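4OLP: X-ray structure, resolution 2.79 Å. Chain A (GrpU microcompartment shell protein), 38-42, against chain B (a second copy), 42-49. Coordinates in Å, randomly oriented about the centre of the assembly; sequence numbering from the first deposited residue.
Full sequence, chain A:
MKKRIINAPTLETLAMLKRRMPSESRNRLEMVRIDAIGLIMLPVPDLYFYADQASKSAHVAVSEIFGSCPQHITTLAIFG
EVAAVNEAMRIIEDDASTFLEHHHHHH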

ATOM      1  N   GLY A  38      -4.577  10.937 -23.117  1.00 87.26           N
ATOM      2  CA  GLY A  38      -3.483   9.982 -23.168  1.00 88.40           C
ATOM      3  C   GLY A  38      -3.156   9.569 -21.755  1.00 87.91           C
ATOM      4  O   GLY A  38      -3.035  10.409 -20.866  1.00 92.30           O
ATOM      5  N   LEU A  39      -3.028   8.272 -21.543  1.00 86.22           N
ATOM      6  CA  LEU A  39      -2.722   7.754 -20.240  1.00 85.85           C
ATOM      7  C   LEU A  39      -1.457   6.961 -20.359  1.00 86.13           C
ATOM      8  O   LEU A  39      -1.378   6.063 -21.198  1.00 85.66           O
ATOM      9  N   ILE A  40      -0.476   7.270 -19.520  1.00 82.70           N
ATOM     10  CA  ILE A  40       0.787   6.555 -19.552  1.00 84.62           C
ATOM     11  C   ILE A  40       1.337   6.370 -18.155  1.00 80.96           C
ATOM     12  O   ILE A  40       1.232   7.262 -17.312  1.00 79.69           O
ATOM     13  N   MET A  41       1.886   5.186 -17.910  1.00 82.90           N
ATOM     14  CA  MET A  41       2.427   4.845 -16.617  1.00 87.94           C
ATOM     15  C   MET A  41       3.903   5.162 -16.557  1.00 86.22           C
ATOM     16  O   MET A  41       4.681   4.626 -17.336  1.00 90.13           O
ATOM     17  N   LEU A  42       4.289   5.977 -15.583  1.00 82.78           N
ATOM     18  CA  LEU A  42       5.641   6.485 -15.480  1.00 79.50           C
ATOM     19  C   LEU A  42       6.132   6.433 -14.044  1.00 83.21           C
ATOM     20  O   LEU A  42       5.341   6.618 -13.107  1.00 87.21           O
TER
ATOM     21  N   LEU B  42      -6.828  -4.914 -14.369  1.00 88.26           N
ATOM     22  CA  LEU B  42      -6.168  -4.155 -15.434  1.00 90.45           C
ATOM     23  C   LEU B  42      -5.295  -3.063 -14.863  1.00 93.12           C
ATOM     24  O   LEU B  42      -5.632  -2.510 -13.806  1.00 93.52           O
ATOM     25  N   PRO B  43      -4.175  -2.742 -15.563  1.00 97.38           N
ATOM     26  CA  PRO B  43      -3.439  -1.518 -15.230  1.00 94.71           C
ATOM     27  C   PRO B  43      -4.326  -0.311 -15.508  1.00 90.48           C
ATOM     28  O   PRO B  43      -5.286  -0.414 -16.287  1.00 91.12           O
ATOM     29  N   VAL B  44      -4.033   0.827 -14.897  1.00 85.95           N
ATOM     30  CA  VAL B  44      -5.040   1.887 -14.925  1.00 88.35           C
ATOM     31  C   VAL B  44      -5.239   2.488 -16.324  1.00 80.53           C
ATOM     32  O   VAL B  44      -6.367   2.812 -16.664  1.00 76.02           O
ATOM     33  N   PRO B  45      -4.183   2.606 -17.145  1.00 81.22           N
ATOM     34  CA  PRO B  45      -4.480   3.143 -18.484  1.00 82.86           C
ATOM     35  C   PRO B  45      -5.474   2.278 -19.260  1.00 89.75           C
ATOM     36  O   PRO B  45      -6.447   2.794 -19.814  1.00 87.67           O
ATOM     37  N   ASP B  46      -5.258   0.964 -19.230  1.00 98.32           N
ATOM     38  CA  ASP B  46      -6.179   0.009 -19.852  1.00 96.19           C
ATOM     39  C   ASP B  46      -7.576   0.117 -19.246  1.00 88.36           C
ATOM     40  O   ASP B  46      -8.569   0.053 -19.965  1.00 80.79           O
ATOM     41  N   LEU B  47      -7.634   0.294 -17.923  1.00 85.52           N
ATOM     42  CA  LEU B  47      -8.895   0.324 -17.203  1.00 82.77           C
ATOM     43  C   LEU B  47      -9.824   1.390 -17.777  1.00 86.56           C
ATOM     44  O   LEU B  47     -10.959   1.110 -18.174  1.00 88.05           O
ATOM     45  N   TYR B  48      -9.328   2.614 -17.850  1.00 84.97           N
ATOM     46  CA  TYR B  48     -10.126   3.714 -18.351  1.00 84.71           C
ATOM     47  C   TYR B  48     -10.332   3.631 -19.847  1.00 87.56           C
ATOM     48  O   TYR B  48     -11.373   4.063 -20.346  1.00 84.55           O
ATOM     49  N   PHE B  49      -9.362   3.068 -20.564  1.00 87.79           N
ATOM     50  CA  PHE B  49      -9.532   2.862 -22.002  1.00 91.57           C
ATOM     51  C   PHE B  49     -10.703   1.925 -22.257  1.00 82.16           C
ATOM     52  O   PHE B  49     -11.631   2.260 -22.994  1.00 80.38           O
TER

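Strand 38-42 of chain A lies against the start of helix 44-49 of chain B. The two run nearly antiparallel, at 162°, with axes 7.9 Å apart at closest approach. The contact is apolar. No hydrogen bond crosses it, and it buries 268 Å² in all.

Three residues carry most of that area: A:Leu39, B:Pro45 and A:Met41. The strand alternates, so A:Leu39 and A:Met41 point toward the helix, while A:Ile40 between them points away and adds almost nothing.

B:Pro45 is the central piece on the helix side. Its CA-to-CB bond points toward the strand, and its ring, with C-gamma exo pucker, meets both inward side chains. CB of B:Pro45 sits 3.8 Å from CB of A:Leu39. CG of B:Pro45 is 3.4 Å from CG of A:Met41, a tight apolar contact.

A:Leu39 is in the m, t rotamer. This carries its CD1 along the helix, past the proline, to B:Tyr48. There CD1 of A:Leu39 is 3.8 Å from CB of B:Tyr48, one turn on from B:Pro45. The same methyl is 3.8 Å from the backbone O of B:Pro45. That oxygen is already used within the helix, accepting from N of B:Phe49 at 3.0 Å.

A:Met41 packs at the start of the helix. Its chi1 is m, chi2 is off the wells at -102°, and chi3 is m. CE of A:Met41 comes to 4.3 Å from CB of B:Pro43, the N-cap residue. SD of A:Met41 lies 4.4 Å from N of B:Val44.

B:Asp46 points away from the strand, and its OD1 is hydrogen-bonded elsewhere in the structure. B:Leu47 points sideways and makes no contact.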

ATOM      1  CB  LEU A  39      -3.854   6.854 -19.773  1.00 86.61           C
ATOM      2  CG  LEU A  39      -5.208   7.535 -19.650  1.00 89.26           C
ATOM      3  CD1 LEU A  39      -6.299   6.515 -19.365  1.00 94.07           C
ATOM      4  CD2 LEU A  39      -5.151   8.580 -18.559  1.00 94.82           C
ATOM      5  CB  ILE A  40       1.795   7.269 -20.466  1.00 89.49           C
ATOM      6  CG1 ILE A  40       3.146   6.542 -20.459  1.00 98.54           C
ATOM      7  CG2 ILE A  40       1.962   8.725 -20.066  1.00 86.29           C
ATOM      8  CD1 ILE A  40       3.924   6.712 -21.749  1.00102.16           C
ATOM      9  CB  MET A  41       2.262   3.347 -16.396  1.00 95.66           C
ATOM     10  CG  MET A  41       0.801   2.848 -16.467  1.00105.89           C
ATOM     11  SD  MET A  41       0.065   2.538 -14.856  1.00112.74           S
ATOM     12  CE  MET A  41       0.714   0.938 -14.362  1.00113.64           C
ATOM     13  CB  LEU A  42       5.660   7.946 -15.925  1.00 80.29           C
ATOM     14  CG  LEU A  42       5.462   8.221 -17.413  1.00 86.30           C
ATOM     15  CD1 LEU A  42       5.192   9.696 -17.668  1.00 79.56           C
ATOM     16  CD2 LEU A  42       6.678   7.758 -18.210  1.00 92.61           C
TER
ATOM     17  CB  LEU B  42      -7.207  -3.492 -16.318  1.00 91.21           C
ATOM     18  CG  LEU B  42      -8.012  -4.395 -17.245  1.00 96.23           C
ATOM     19  CD1 LEU B  42      -9.225  -3.652 -17.806  1.00 93.67           C
ATOM     20  CD2 LEU B  42      -7.138  -4.915 -18.373  1.00100.01           C
ATOM     21  CB  PRO B  43      -2.228  -1.538 -16.184  1.00 94.17           C
ATOM     22  CG  PRO B  43      -2.186  -2.897 -16.788  1.00 93.35           C
ATOM     23  CD  PRO B  43      -3.581  -3.435 -16.727  1.00 96.57           C
ATOM     24  CB  VAL B  44      -4.904   2.964 -13.795  1.00 91.67           C
ATOM     25  CG1 VAL B  44      -3.981   2.494 -12.673  1.00 94.51           C
ATOM     26  CG2 VAL B  44      -4.499   4.336 -14.335  1.00 91.25           C
ATOM     27  CB  PRO B  45      -3.109   3.153 -19.167  1.00 80.07           C
ATOM     28  CG  PRO B  45      -2.163   3.369 -18.051  1.00 81.86           C
ATOM     29  CD  PRO B  45      -2.731   2.574 -16.891  1.00 81.49           C
ATOM     30  CB  ASP B  46      -5.675  -1.425 -19.672  1.00103.76           C
ATOM     31  CG  ASP B  46      -4.549  -1.801 -20.646  1.00115.63           C
ATOM     32  OD1 ASP B  46      -3.951  -0.909 -21.289  1.00119.23           O
ATOM     33  OD2 ASP B  46      -4.247  -3.012 -20.734  1.00125.17           O
ATOM     34  CB  LEU B  47      -8.671   0.601 -15.732  1.00 83.82           C
ATOM     35  CG  LEU B  47      -9.967   0.528 -14.915  1.00 93.42           C
ATOM     36  CD1 LEU B  47      -9.973  -0.745 -14.104  1.00 98.52           C
ATOM     37  CD2 LEU B  47     -10.144   1.725 -13.990  1.00 98.17           C
ATOM     38  CB  TYR B  48      -9.485   5.034 -17.993  1.00 85.55           C
ATOM     39  CG  TYR B  48      -9.486   5.237 -16.520  1.00 90.77           C
ATOM     40  CD1 TYR B  48     -10.677   5.286 -15.825  1.00100.18           C
ATOM     41  CD2 TYR B  48      -8.305   5.353 -15.811  1.00 99.15           C
ATOM     42  CE1 TYR B  48     -10.701   5.471 -14.464  1.00106.54           C
ATOM     43  CE2 TYR B  48      -8.314   5.533 -14.444  1.00105.69           C
ATOM     44  CZ  TYR B  48      -9.519   5.596 -13.782  1.00112.89           C
ATOM     45  OH  TYR B  48      -9.568   5.785 -12.430  1.00127.96           O
ATOM     46  CB  PHE B  49      -8.261   2.322 -22.663  1.00 93.48           C
ATOM     47  CG  PHE B  49      -8.421   2.096 -24.131  1.00 98.24           C
ATOM     48  CD1 PHE B  49      -8.414   3.168 -25.020  1.00103.20           C
ATOM     49  CD2 PHE B  49      -8.636   0.821 -24.629  1.00102.30           C
ATOM     50  CE1 PHE B  49      -8.597   2.961 -26.385  1.00102.76           C
ATOM     51  CE2 PHE B  49      -8.813   0.613 -25.992  1.00100.58           C
ATOM     52  CZ  PHE B  49      -8.794   1.682 -26.867  1.00 97.78           C
TER